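PDB 4AUR: LEOA from Escherichia coli, which probably binds and hydrolyses GTP as a bacterial dynamin of enterotoxigenic strains. Local coordinates for residues F174-M179 with L220-V225; A147-K152 with K203-R208; H139-V144 with L166-S171. All coordinates share one frame; numbering follows the deposited sequence.

Contact 1 of 3, residues F174-M179 with L220-V225; sequences FVINKM and LNIVCV
Phe174 and Ile176 each offer their backbone N and O to strand 221-224, giving a parallel ladder of four hydrogen bonds between strands whose axes differ by 18°. Ile176 N bonds to Val223 O at 2.8 Å, and its carbonyl accepts from Val225. Packing is closest around Ile176, on the face covered by helix 188-209. A chi2 of 169° extends CD1 of Ile176 beyond CG1, 3.6 Å from Ile222 CG2, while Cys224 SG lies 4.1 Å from the same CD1. Met179, a selenomethionine bent at chi2 and chi3, has its SE 3.8 Å from Cys224 CB. The other face, which carries Val175 and Val223 under helix 250-273, joins the strands less closely: Val175 CG1 and Val225 CG1 are 4.4 Å apart. Phe174 CE2 makes a thin, buried contact with Leu220 CD2 at 4.2 Å, oblique to the ring. The open side is at the partly exposed Asn221, whose side chain leads away from strand 174-177. Beyond the strand ends, Met179 N bonds to Val225 O at 3.1 Å, tilted from the carbonyl plane. Asn177 OD1 accepts from Ser227 N and ND2 donates to Asp64 O, and Lys178 NZ bonds to Ser63 O. A largely apolar sheet edge thus gives way at its C-terminal end to polar bonds that tie an Asn-Lys sequence, consistent with the start of the GTPase NKxD motif, to the probable P-loop.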
ATOM      1  N   PHE A 174      -8.013 -38.208  22.807  1.00 26.24           N
ATOM      2  CA  PHE A 174      -8.226 -39.139  23.907  1.00 26.70           C
ATOM      3  C   PHE A 174      -9.530 -39.876  23.677  1.00 27.17           C
ATOM      4  O   PHE A 174     -10.581 -39.256  23.422  1.00 25.95           O
ATOM      5  CB  PHE A 174      -8.226 -38.428  25.228  1.00 26.24           C
ATOM      6  CG  PHE A 174      -6.898 -37.896  25.572  1.00 26.67           C
ATOM      7  CD1 PHE A 174      -5.997 -38.673  26.237  1.00 26.82           C
ATOM      8  CD2 PHE A 174      -6.528 -36.627  25.177  1.00 27.44           C
ATOM      9  CE1 PHE A 174      -4.740 -38.196  26.521  1.00 27.73           C
ATOM     10  CE2 PHE A 174      -5.278 -36.136  25.458  1.00 27.70           C
ATOM     11  CZ  PHE A 174      -4.380 -36.931  26.130  1.00 28.11           C
ATOM     12  N   VAL A 175      -9.440 -41.197  23.752  1.00 26.06           N
ATOM     13  CA  VAL A 175     -10.496 -42.050  23.293  1.00 27.54           C
ATOM     14  C   VAL A 175     -10.962 -42.838  24.479  1.00 29.27           C
ATOM     15  O   VAL A 175     -10.294 -43.789  24.901  1.00 29.19           O
ATOM     16  CB  VAL A 175      -9.983 -42.977  22.196  1.00 27.94           C
ATOM     17  CG1 VAL A 175     -11.023 -44.023  21.837  1.00 28.11           C
ATOM     18  CG2 VAL A 175      -9.627 -42.140  20.984  1.00 27.84           C
ATOM     19  N   ILE A 176     -12.094 -42.414  25.046  1.00 31.59           N
ATOM     20  CA  ILE A 176     -12.634 -43.088  26.208  1.00 31.49           C
ATOM     21  C   ILE A 176     -13.408 -44.262  25.675  1.00 31.40           C
ATOM     22  O   ILE A 176     -14.454 -44.086  25.054  1.00 28.84           O
ATOM     23  CB  ILE A 176     -13.503 -42.212  27.091  1.00 31.92           C
ATOM     24  CG1 ILE A 176     -12.730 -40.980  27.547  1.00 31.62           C
ATOM     25  CG2 ILE A 176     -13.888 -43.014  28.307  1.00 34.36           C
ATOM     26  CD1 ILE A 176     -13.573 -39.906  28.221  1.00 31.42           C
ATOM     27  N   ASN A 177     -12.822 -45.444  25.904  1.00 33.87           N
ATOM     28  CA  ASN A 177     -13.259 -46.718  25.349  1.00 33.89           C
ATOM     29  C   ASN A 177     -13.961 -47.610  26.377  1.00 35.85           C
ATOM     30  O   ASN A 177     -13.720 -47.514  27.574  1.00 37.17           O
ATOM     31  CB  ASN A 177     -12.060 -47.482  24.808  1.00 31.32           C
ATOM     32  CG  ASN A 177     -12.470 -48.675  23.988  1.00 29.96           C
ATOM     33  OD1 ASN A 177     -13.528 -48.660  23.382  1.00 30.02           O
ATOM     34  ND2 ASN A 177     -11.657 -49.715  23.978  1.00 29.76           N
ATOM     35  N   LYS A 178     -14.803 -48.501  25.874  1.00 40.52           N
ATOM     36  CA  LYS A 178     -15.647 -49.382  26.682  1.00 41.65           C
ATOM     37  C   LYS A 178     -16.695 -48.556  27.422  1.00 44.42           C
ATOM     38  O   LYS A 178     -16.829 -48.660  28.631  1.00 42.85           O
ATOM     39  CB  LYS A 178     -14.835 -50.214  27.679  1.00 40.31           C
ATOM     40  CG  LYS A 178     -13.752 -51.088  27.070  1.00 39.66           C
ATOM     41  CD  LYS A 178     -12.598 -51.254  28.036  1.00 38.00           C
ATOM     42  CE  LYS A 178     -11.800 -52.514  27.780  1.00 39.05           C
ATOM     43  NZ  LYS A 178     -10.708 -52.669  28.787  1.00 39.33           N
HETATM   44  N   MSE A 179     -17.437 -47.727  26.705  1.00 44.46           N
HETATM   45  CA  MSE A 179     -18.490 -46.970  27.362  1.00 49.24           C
HETATM   46  C   MSE A 179     -19.650 -47.887  27.728  1.00 52.94           C
HETATM   47  O   MSE A 179     -20.437 -47.576  28.639  1.00 51.97           O
HETATM   48  CB  MSE A 179     -18.842 -45.777  26.492  1.00 48.85           C
HETATM   49  CG  MSE A 179     -17.726 -44.751  26.623  1.00 49.14           C
HETATM   50 SE   MSE A 179     -18.257 -43.408  27.952  0.83 52.84          SE
HETATM   51  CE  MSE A 179     -16.894 -43.531  29.352  1.00 48.24           C
ATOM     52  N   LEU A 220      -8.690 -29.603  23.988  1.00 38.54           N
ATOM     53  CA  LEU A 220      -8.571 -31.046  24.105  1.00 36.42           C
ATOM     54  C   LEU A 220      -9.573 -31.759  23.226  1.00 37.39           C
ATOM     55  O   LEU A 220     -10.718 -31.331  23.094  1.00 37.46           O
ATOM     56  CB  LEU A 220      -8.790 -31.497  25.546  1.00 35.40           C
ATOM     57  CG  LEU A 220      -7.624 -31.249  26.486  1.00 35.25           C
ATOM     58  CD1 LEU A 220      -8.068 -31.408  27.920  1.00 35.54           C
ATOM     59  CD2 LEU A 220      -6.479 -32.196  26.181  1.00 35.22           C
ATOM     60  N   ASN A 221      -9.135 -32.864  22.645  1.00 37.52           N
ATOM     61  CA  ASN A 221     -10.000 -33.689  21.847  1.00 38.56           C
ATOM     62  C   ASN A 221     -10.362 -34.956  22.580  1.00 35.47           C
ATOM     63  O   ASN A 221      -9.514 -35.808  22.775  1.00 36.58           O
ATOM     64  CB  ASN A 221      -9.292 -34.027  20.556  1.00 42.63           C
ATOM     65  CG  ASN A 221      -9.055 -32.803  19.698  1.00 45.76           C
ATOM     66  OD1 ASN A 221      -7.910 -32.439  19.391  1.00 45.45           O
ATOM     67  ND2 ASN A 221     -10.148 -32.159  19.299  1.00 47.74           N
ATOM     68  N   ILE A 222     -11.619 -35.077  22.997  1.00 33.09           N
ATOM     69  CA  ILE A 222     -12.074 -36.282  23.673  1.00 33.00           C
ATOM     70  C   ILE A 222     -13.296 -36.879  22.999  1.00 31.00           C
ATOM     71  O   ILE A 222     -14.210 -36.176  22.587  1.00 28.72           O
ATOM     72  CB  ILE A 222     -12.393 -36.040  25.167  1.00 33.71           C
ATOM     73  CG1 ILE A 222     -11.208 -35.365  25.849  1.00 34.91           C
ATOM     74  CG2 ILE A 222     -12.683 -37.365  25.860  1.00 33.21           C
ATOM     75  CD1 ILE A 222     -11.467 -34.975  27.283  1.00 36.22           C
ATOM     76  N   VAL A 223     -13.300 -38.195  22.921  1.00 30.32           N
ATOM     77  CA  VAL A 223     -14.342 -38.909  22.260  1.00 31.28           C
ATOM     78  C   VAL A 223     -14.659 -40.164  23.052  1.00 32.76           C
ATOM     79  O   VAL A 223     -13.763 -40.861  23.508  1.00 32.10           O
ATOM     80  CB  VAL A 223     -13.898 -39.250  20.835  1.00 32.81           C
ATOM     81  CG1 VAL A 223     -14.575 -40.498  20.334  1.00 33.34           C
ATOM     82  CG2 VAL A 223     -14.204 -38.077  19.909  1.00 33.76           C
ATOM     83  N   CYS A 224     -15.946 -40.434  23.219  1.00 34.72           N
ATOM     84  CA  CYS A 224     -16.388 -41.584  23.983  1.00 38.17           C
ATOM     85  C   CYS A 224     -16.831 -42.666  23.007  1.00 39.22           C
ATOM     86  O   CYS A 224     -17.513 -42.386  22.029  1.00 42.04           O
ATOM     87  CB  CYS A 224     -17.516 -41.180  24.931  1.00 38.81           C
ATOM     88  SG  CYS A 224     -17.082 -39.846  26.090  0.98 40.02           S
ATOM     89  N   VAL A 225     -16.443 -43.902  23.265  1.00 38.08           N
ATOM     90  CA  VAL A 225     -16.585 -44.932  22.269  1.00 38.60           C
ATOM     91  C   VAL A 225     -16.700 -46.294  22.946  1.00 42.43           C
ATOM     92  O   VAL A 225     -16.406 -46.429  24.139  1.00 46.32           O
ATOM     93  CB  VAL A 225     -15.367 -44.829  21.314  1.00 39.76           C
ATOM     94  CG1 VAL A 225     -14.792 -46.182  20.897  1.00 38.91           C
ATOM     95  CG2 VAL A 225     -15.711 -43.965  20.105  1.00 39.19           C
TER

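Contact 2 of 3, residues A147-K152 with K203-R208; sequences ATNPLK and KGKLQR
Lys205 and Leu206 are the two residues of helix 203-208 that meet the loop 147-152, the first at both its stem and its tip and the second through one methyl. Lys205 comes first in the sequence. Its CG is anti to the carbonyl carbon, and beyond it the chain is fully extended, taking the ammonium across the gap from the helix to the loop. There NZ donates to Pro150 O at 2.8 Å, approaching 27° out of the carbonyl plane, and the lysine side chain crosses that of Pro150 at about a right angle. The methylenes CD and CE also lie near this oxygen, CD being 3.4 Å from Pro150 O. Asn149 OD1 is 3.3 Å from Lys205 NZ, while the ND2 of the same amide is bonded to Glu153. Nearer the helix, the stem of Lys205 runs past Leu151 in the opposite direction, with Lys205 CB 4.1 Å from Leu151 CD2. The one side chain thus serves an apolar contact near the helix and a polar one at its tip. Leu206 follows. Its CD2 meets Leu151 CD2 at 3.9 Å, and both leucines rest on Val159 of helix 156-165; Leu151 also touches Leu202. In Leu151, chi1 of -171° sets CG anti to the backbone N, and CD2 beyond it meets this cluster. A loop leaving the C-terminal end of a central parallel strand and leading into the next helix fits the alpha/beta P-loop NTPase fold, here in its dynamin-family form, with helix 188-209 packed against the loop.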
ATOM      1  N   ALA A 147     -13.292 -46.467  30.311  1.00 38.82           N
ATOM      2  CA  ALA A 147     -14.523 -45.789  30.637  1.00 40.12           C
ATOM      3  C   ALA A 147     -14.806 -45.759  32.149  1.00 41.21           C
ATOM      4  O   ALA A 147     -15.303 -44.758  32.678  1.00 38.13           O
ATOM      5  CB  ALA A 147     -15.654 -46.482  29.918  1.00 42.05           C
ATOM      6  N   THR A 148     -14.530 -46.867  32.834  1.00 43.85           N
ATOM      7  CA  THR A 148     -14.817 -46.959  34.270  1.00 48.62           C
ATOM      8  C   THR A 148     -13.973 -45.973  35.068  1.00 45.38           C
ATOM      9  O   THR A 148     -14.495 -45.231  35.887  1.00 43.30           O
ATOM     10  CB  THR A 148     -14.588 -48.385  34.823  1.00 53.07           C
ATOM     11  OG1 THR A 148     -13.303 -48.876  34.408  1.00 57.23           O
ATOM     12  CG2 THR A 148     -15.666 -49.332  34.321  1.00 58.17           C
ATOM     13  N   ASN A 149     -12.668 -45.978  34.818  1.00 42.72           N
ATOM     14  CA  ASN A 149     -11.733 -45.108  35.532  1.00 43.20           C
ATOM     15  C   ASN A 149     -10.705 -44.519  34.543  1.00 42.50           C
ATOM     16  O   ASN A 149      -9.566 -44.995  34.461  1.00 41.24           O
ATOM     17  CB  ASN A 149     -11.056 -45.901  36.657  1.00 41.79           C
ATOM     18  CG  ASN A 149     -10.001 -45.099  37.400  1.00 41.13           C
ATOM     19  OD1 ASN A 149     -10.131 -43.885  37.604  1.00 41.68           O
ATOM     20  ND2 ASN A 149      -8.944 -45.782  37.816  1.00 40.50           N
ATOM     21  N   PRO A 150     -11.124 -43.502  33.762  1.00 42.50           N
ATOM     22  CA  PRO A 150     -10.309 -42.949  32.669  1.00 41.60           C
ATOM     23  C   PRO A 150      -8.924 -42.451  33.079  1.00 41.43           C
ATOM     24  O   PRO A 150      -8.806 -41.567  33.923  1.00 42.22           O
ATOM     25  CB  PRO A 150     -11.164 -41.788  32.142  1.00 40.26           C
ATOM     26  CG  PRO A 150     -12.165 -41.519  33.205  1.00 41.14           C
ATOM     27  CD  PRO A 150     -12.445 -42.855  33.808  1.00 41.82           C
ATOM     28  N   LEU A 151      -7.901 -43.058  32.480  1.00 39.38           N
ATOM     29  CA  LEU A 151      -6.508 -42.651  32.597  1.00 38.08           C
ATOM     30  C   LEU A 151      -5.897 -43.326  33.785  1.00 37.29           C
ATOM     31  O   LEU A 151      -6.194 -42.974  34.903  1.00 38.32           O
ATOM     32  CB  LEU A 151      -6.328 -41.123  32.689  1.00 38.53           C
ATOM     33  CG  LEU A 151      -4.875 -40.631  32.604  1.00 36.88           C
ATOM     34  CD1 LEU A 151      -4.255 -41.038  31.288  1.00 36.75           C
ATOM     35  CD2 LEU A 151      -4.765 -39.134  32.787  1.00 36.62           C
ATOM     36  N   LYS A 152      -5.023 -44.287  33.529  1.00 41.52           N
ATOM     37  CA  LYS A 152      -4.381 -45.037  34.593  1.00 45.05           C
ATOM     38  C   LYS A 152      -3.531 -44.153  35.480  1.00 48.03           C
ATOM     39  O   LYS A 152      -2.989 -43.147  35.041  1.00 49.22           O
ATOM     40  CB  LYS A 152      -3.564 -46.193  34.025  1.00 46.66           C
ATOM     41  CG  LYS A 152      -4.458 -47.298  33.477  1.00 50.62           C
ATOM     42  CD  LYS A 152      -3.661 -48.489  32.957  1.00 54.07           C
ATOM     43  CE  LYS A 152      -4.564 -49.684  32.635  1.00 56.09           C
ATOM     44  NZ  LYS A 152      -4.796 -50.603  33.783  1.00 54.25           N
ATOM     45  N   LYS A 203     -10.941 -34.639  31.463  1.00 32.76           N
ATOM     46  CA  LYS A 203     -10.461 -33.293  31.178  1.00 33.94           C
ATOM     47  C   LYS A 203      -9.697 -32.781  32.379  1.00 31.31           C
ATOM     48  O   LYS A 203      -8.600 -32.269  32.240  1.00 33.62           O
ATOM     49  CB  LYS A 203     -11.627 -32.379  30.820  1.00 37.28           C
ATOM     50  CG  LYS A 203     -11.239 -31.061  30.186  1.00 43.05           C
ATOM     51  CD  LYS A 203     -12.384 -30.462  29.360  1.00 46.80           C
ATOM     52  CE  LYS A 203     -12.460 -31.083  27.969  1.00 48.59           C
ATOM     53  NZ  LYS A 203     -13.509 -30.445  27.121  1.00 52.06           N
ATOM     54  N   GLY A 204     -10.245 -32.970  33.567  1.00 28.89           N
ATOM     55  CA  GLY A 204      -9.588 -32.521  34.779  1.00 27.90           C
ATOM     56  C   GLY A 204      -8.294 -33.236  35.119  1.00 27.43           C
ATOM     57  O   GLY A 204      -7.338 -32.596  35.533  1.00 27.05           O
ATOM     58  N   LYS A 205      -8.248 -34.555  34.957  1.00 25.29           N
ATOM     59  CA  LYS A 205      -6.992 -35.293  35.142  1.00 25.18           C
ATOM     60  C   LYS A 205      -5.897 -34.919  34.138  1.00 26.74           C
ATOM     61  O   LYS A 205      -4.717 -35.016  34.432  1.00 28.09           O
ATOM     62  CB  LYS A 205      -7.214 -36.794  35.032  1.00 24.82           C
ATOM     63  CG  LYS A 205      -8.320 -37.321  35.931  1.00 25.35           C
ATOM     64  CD  LYS A 205      -8.388 -38.820  35.867  1.00 24.83           C
ATOM     65  CE  LYS A 205      -9.608 -39.324  36.569  1.00 25.54           C
ATOM     66  NZ  LYS A 205      -9.662 -40.809  36.469  1.00 27.04           N
ATOM     67  N   LEU A 206      -6.258 -34.536  32.924  1.00 28.41           N
ATOM     68  CA  LEU A 206      -5.231 -34.248  31.945  1.00 27.88           C
ATOM     69  C   LEU A 206      -4.704 -32.902  32.282  1.00 28.29           C
ATOM     70  O   LEU A 206      -3.502 -32.701  32.298  1.00 28.90           O
ATOM     71  CB  LEU A 206      -5.778 -34.267  30.526  1.00 28.84           C
ATOM     72  CG  LEU A 206      -6.235 -35.635  30.021  1.00 29.18           C
ATOM     73  CD1 LEU A 206      -6.976 -35.478  28.707  1.00 28.39           C
ATOM     74  CD2 LEU A 206      -5.051 -36.585  29.860  1.00 30.25           C
ATOM     75  N   GLN A 207      -5.600 -31.976  32.600  1.00 28.81           N
ATOM     76  CA  GLN A 207      -5.174 -30.618  32.849  1.00 29.15           C
ATOM     77  C   GLN A 207      -4.171 -30.587  33.973  1.00 30.50           C
ATOM     78  O   GLN A 207      -3.246 -29.768  33.980  1.00 32.98           O
ATOM     79  CB  GLN A 207      -6.358 -29.701  33.127  1.00 30.46           C
ATOM     80  CG  GLN A 207      -6.553 -29.268  34.564  1.00 30.91           C
ATOM     81  CD  GLN A 207      -5.621 -28.150  34.964  1.00 32.08           C
ATOM     82  OE1 GLN A 207      -5.047 -28.157  36.044  1.00 33.65           O
ATOM     83  NE2 GLN A 207      -5.458 -27.184  34.088  1.00 35.10           N
ATOM     84  N   ARG A 208      -4.329 -31.503  34.913  1.00 31.35           N
ATOM     85  CA  ARG A 208      -3.530 -31.488  36.123  1.00 32.85           C
ATOM     86  C   ARG A 208      -2.262 -32.292  35.957  1.00 32.26           C
ATOM     87  O   ARG A 208      -1.279 -32.043  36.650  1.00 36.02           O
ATOM     88  CB  ARG A 208      -4.375 -32.012  37.296  1.00 34.16           C
ATOM     89  CG  ARG A 208      -3.872 -31.675  38.692  1.00 34.29           C
ATOM     90  CD  ARG A 208      -3.561 -30.195  38.969  1.00 35.30           C
ATOM     91  NE  ARG A 208      -4.669 -29.247  38.791  1.00 36.00           N
ATOM     92  CZ  ARG A 208      -4.781 -28.070  39.426  1.00 36.50           C
ATOM     93  NH1 ARG A 208      -3.865 -27.693  40.304  1.00 38.17           N
ATOM     94  NH2 ARG A 208      -5.820 -27.259  39.194  1.00 34.25           N
TER

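Contact 3 of 3, residues H139-V144 with L166-S171; sequences HLIFYV and LNKLSS
Ile141 and Ser171 are joined by the single hydrogen bond between the two segments, Ile141 N donating to Ser171 O at 3.0 Å. The donor lies near the extension of the carbonyl bond, although the N-H itself is bent, at 132°. Leu140 CA stands 3.7 Å from Ser171 O, and Ile141 also bonds through its backbone with Ile173. One residue before Leu140, His139 O lies 4.0 Å from Ser171 CB.

The apolar part belongs to Ile141 and the aliphatic portion of Lys168, whose side chains cross at about a right angle. Ile141 CD1 lies 3.8 Å from Lys168 CB and 4.0 Å from Lys168 CE. Bends at chi2 (-77°) and again at chi3 (-75°) bring CE of the lysine back near the same methyl that its CB meets.

The polar interactions lie mainly within the loop 166-171 and just beyond it. Ser171 N bonds to Lys168 O at 3.2 Å, closing a tight turn, and the same carbonyl accepts from Thr172 OG1. The Lys168 ammonium donates to the carbonyls of Ser136 and Ala138; its bond to Ser171 OG is weak. Two carbonyls and, weakly, Ser171 OG thus hold the ammonium of the buried Lys168, and the carbonyls that precede strand 140-146 are linked with the turn before strand 172-177. The site is the return point of a beta-alpha-beta crossover: strand 140-146, helix 156-165 and then strand 172-177, laid parallel beside the first, a hallmark of the core sheet in P-loop GTPases.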
ATOM      1  N   HIS A 139       0.642 -37.906  12.365  1.00 25.39           N
ATOM      2  CA  HIS A 139      -0.403 -37.001  11.967  1.00 24.47           C
ATOM      3  C   HIS A 139      -1.581 -37.117  12.907  1.00 25.88           C
ATOM      4  O   HIS A 139      -2.423 -36.217  12.984  1.00 26.98           O
ATOM      5  CB  HIS A 139      -0.827 -37.320  10.562  1.00 23.92           C
ATOM      6  CG  HIS A 139       0.316 -37.498   9.623  1.00 24.50           C
ATOM      7  ND1 HIS A 139       0.733 -36.505   8.770  1.00 25.26           N
ATOM      8  CD2 HIS A 139       1.115 -38.561   9.379  1.00 24.79           C
ATOM      9  CE1 HIS A 139       1.752 -36.943   8.049  1.00 25.53           C
ATOM     10  NE2 HIS A 139       2.002 -38.190   8.399  1.00 24.94           N
ATOM     11  N   LEU A 140      -1.637 -38.223  13.631  1.00 25.90           N
ATOM     12  CA  LEU A 140      -2.738 -38.496  14.533  1.00 26.62           C
ATOM     13  C   LEU A 140      -2.216 -39.269  15.730  1.00 25.23           C
ATOM     14  O   LEU A 140      -1.355 -40.126  15.581  1.00 26.05           O
ATOM     15  CB  LEU A 140      -3.778 -39.350  13.817  1.00 27.52           C
ATOM     16  CG  LEU A 140      -5.045 -38.708  13.311  1.00 27.93           C
ATOM     17  CD1 LEU A 140      -5.945 -39.757  12.678  1.00 28.50           C
ATOM     18  CD2 LEU A 140      -5.750 -38.074  14.485  1.00 30.36           C
ATOM     19  N   ILE A 141      -2.750 -38.984  16.905  1.00 24.66           N
ATOM     20  CA  ILE A 141      -2.348 -39.681  18.118  1.00 24.76           C
ATOM     21  C   ILE A 141      -3.594 -40.103  18.858  1.00 24.71           C
ATOM     22  O   ILE A 141      -4.425 -39.286  19.177  1.00 25.05           O
ATOM     23  CB  ILE A 141      -1.480 -38.772  19.008  1.00 23.61           C
ATOM     24  CG1 ILE A 141      -0.246 -38.311  18.240  1.00 21.55           C
ATOM     25  CG2 ILE A 141      -1.076 -39.489  20.292  1.00 24.08           C
ATOM     26  CD1 ILE A 141       0.769 -37.599  19.092  1.00 20.98           C
ATOM     27  N   PHE A 142      -3.734 -41.389  19.111  1.00 28.24           N
ATOM     28  CA  PHE A 142      -4.887 -41.889  19.861  1.00 30.82           C
ATOM     29  C   PHE A 142      -4.392 -42.313  21.198  1.00 28.92           C
ATOM     30  O   PHE A 142      -3.603 -43.225  21.296  1.00 30.04           O
ATOM     31  CB  PHE A 142      -5.528 -43.114  19.208  1.00 32.77           C
ATOM     32  CG  PHE A 142      -6.131 -42.861  17.854  1.00 35.34           C
ATOM     33  CD1 PHE A 142      -6.546 -41.596  17.462  1.00 35.75           C
ATOM     34  CD2 PHE A 142      -6.330 -43.932  16.978  1.00 37.51           C
ATOM     35  CE1 PHE A 142      -7.124 -41.403  16.212  1.00 37.02           C
ATOM     36  CE2 PHE A 142      -6.910 -43.742  15.736  1.00 36.61           C
ATOM     37  CZ  PHE A 142      -7.296 -42.477  15.350  1.00 36.47           C
ATOM     38  N   TYR A 143      -4.845 -41.637  22.228  1.00 30.34           N
ATOM     39  CA  TYR A 143      -4.554 -42.070  23.577  1.00 30.46           C
ATOM     40  C   TYR A 143      -5.804 -42.761  24.077  1.00 30.24           C
ATOM     41  O   TYR A 143      -6.798 -42.107  24.371  1.00 29.46           O
ATOM     42  CB  TYR A 143      -4.190 -40.879  24.460  1.00 29.77           C
ATOM     43  CG  TYR A 143      -3.314 -41.279  25.587  1.00 30.25           C
ATOM     44  CD1 TYR A 143      -3.813 -42.042  26.631  1.00 30.77           C
ATOM     45  CD2 TYR A 143      -1.979 -40.959  25.590  1.00 30.40           C
ATOM     46  CE1 TYR A 143      -3.011 -42.454  27.658  1.00 30.50           C
ATOM     47  CE2 TYR A 143      -1.167 -41.362  26.619  1.00 32.41           C
ATOM     48  CZ  TYR A 143      -1.697 -42.105  27.650  1.00 32.07           C
ATOM     49  OH  TYR A 143      -0.896 -42.511  28.670  1.00 36.65           O
ATOM     50  N   VAL A 144      -5.766 -44.088  24.140  1.00 32.47           N
ATOM     51  CA  VAL A 144      -6.952 -44.866  24.475  1.00 34.13           C
ATOM     52  C   VAL A 144      -6.960 -45.177  25.952  1.00 36.82           C
ATOM     53  O   VAL A 144      -5.998 -45.766  26.473  1.00 40.62           O
ATOM     54  CB  VAL A 144      -7.001 -46.185  23.707  1.00 34.47           C
ATOM     55  CG1 VAL A 144      -8.155 -47.034  24.203  1.00 35.34           C
ATOM     56  CG2 VAL A 144      -7.140 -45.933  22.219  1.00 33.87           C
ATOM     57  N   LEU A 166       6.177 -32.786  23.863  1.00 28.67           N
ATOM     58  CA  LEU A 166       6.095 -32.934  22.420  1.00 29.46           C
ATOM     59  C   LEU A 166       5.077 -32.024  21.798  1.00 30.40           C
ATOM     60  O   LEU A 166       5.073 -31.851  20.592  1.00 31.84           O
ATOM     61  CB  LEU A 166       5.734 -34.360  22.026  1.00 30.18           C
ATOM     62  CG  LEU A 166       6.684 -35.480  22.435  1.00 30.42           C
ATOM     63  CD1 LEU A 166       6.168 -36.774  21.844  1.00 29.83           C
ATOM     64  CD2 LEU A 166       8.116 -35.206  21.992  1.00 31.26           C
ATOM     65  N   ASN A 167       4.173 -31.478  22.593  1.00 31.16           N
ATOM     66  CA  ASN A 167       3.375 -30.356  22.132  1.00 31.60           C
ATOM     67  C   ASN A 167       2.347 -30.776  21.081  1.00 30.14           C
ATOM     68  O   ASN A 167       2.037 -30.014  20.185  1.00 28.90           O
ATOM     69  CB  ASN A 167       4.344 -29.275  21.594  1.00 33.77           C
ATOM     70  CG  ASN A 167       3.664 -27.966  21.265  1.00 36.18           C
ATOM     71  OD1 ASN A 167       4.013 -27.323  20.270  1.00 39.03           O
ATOM     72  ND2 ASN A 167       2.678 -27.575  22.068  1.00 35.34           N
ATOM     73  N   LYS A 168       1.795 -31.985  21.221  1.00 30.00           N
ATOM     74  CA  LYS A 168       0.910 -32.566  20.205  1.00 28.52           C
ATOM     75  C   LYS A 168      -0.532 -32.645  20.646  1.00 30.08           C
ATOM     76  O   LYS A 168      -1.263 -33.558  20.259  1.00 32.31           O
ATOM     77  CB  LYS A 168       1.372 -33.964  19.846  1.00 28.39           C
ATOM     78  CG  LYS A 168       2.803 -34.044  19.364  1.00 29.59           C
ATOM     79  CD  LYS A 168       2.922 -33.576  17.928  1.00 30.20           C
ATOM     80  CE  LYS A 168       2.367 -34.645  17.010  1.00 32.04           C
ATOM     81  NZ  LYS A 168       2.183 -34.139  15.634  1.00 34.40           N
ATOM     82  N   LEU A 169      -0.967 -31.675  21.429  1.00 30.82           N
ATOM     83  CA  LEU A 169      -2.348 -31.641  21.884  1.00 31.39           C
ATOM     84  C   LEU A 169      -3.307 -31.418  20.701  1.00 32.18           C
ATOM     85  O   LEU A 169      -4.338 -32.077  20.607  1.00 35.50           O
ATOM     86  CB  LEU A 169      -2.494 -30.555  22.964  1.00 33.55           C
ATOM     87  CG  LEU A 169      -3.823 -30.208  23.647  1.00 33.10           C
ATOM     88  CD1 LEU A 169      -3.553 -29.313  24.835  1.00 33.67           C
ATOM     89  CD2 LEU A 169      -4.761 -29.482  22.718  1.00 34.14           C
ATOM     90  N   SER A 170      -2.973 -30.509  19.786  1.00 31.24           N
ATOM     91  CA  SER A 170      -3.851 -30.245  18.639  1.00 29.74           C
ATOM     92  C   SER A 170      -4.068 -31.489  17.782  1.00 29.50           C
ATOM     93  O   SER A 170      -5.005 -31.509  17.002  1.00 30.27           O
ATOM     94  CB  SER A 170      -3.312 -29.101  17.748  1.00 29.67           C
ATOM     95  OG  SER A 170      -2.302 -29.539  16.842  1.00 27.24           O
ATOM     96  N   SER A 171      -3.198 -32.499  17.905  1.00 28.34           N
ATOM     97  CA  SER A 171      -3.269 -33.690  17.069  1.00 27.17           C
ATOM     98  C   SER A 171      -3.499 -34.998  17.835  1.00 27.40           C
ATOM     99  O   SER A 171      -3.323 -36.083  17.293  1.00 24.91           O
ATOM    100  CB  SER A 171      -2.017 -33.782  16.181  1.00 27.55           C
ATOM    101  OG  SER A 171      -0.842 -34.097  16.870  1.00 25.55           O
TER

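In the fold
All three contacts belong to the GTPase head, contacts 1 and 2 lying about 50 Å from the centre of the elongated chain. Contacts 1 and 3, with centres about 13 Å apart, are successive seams of one sheet, linked by a probable hydrogen bond of 2.9 Å between Val175 N and Tyr143 O. Contact 2 lies at about 11 Å from contact 1, where Ile176 CG2 packs on Ala147 CA at 3.7 Å, and about 16 Å from contact 3, met through Leu151 CD1 and Tyr143 CE1 at 4.1 Å. Contacts 1 and 2 border the probable nucleotide site: Asn177 touches the putative P-loop, which Leu151 approaches without reaching.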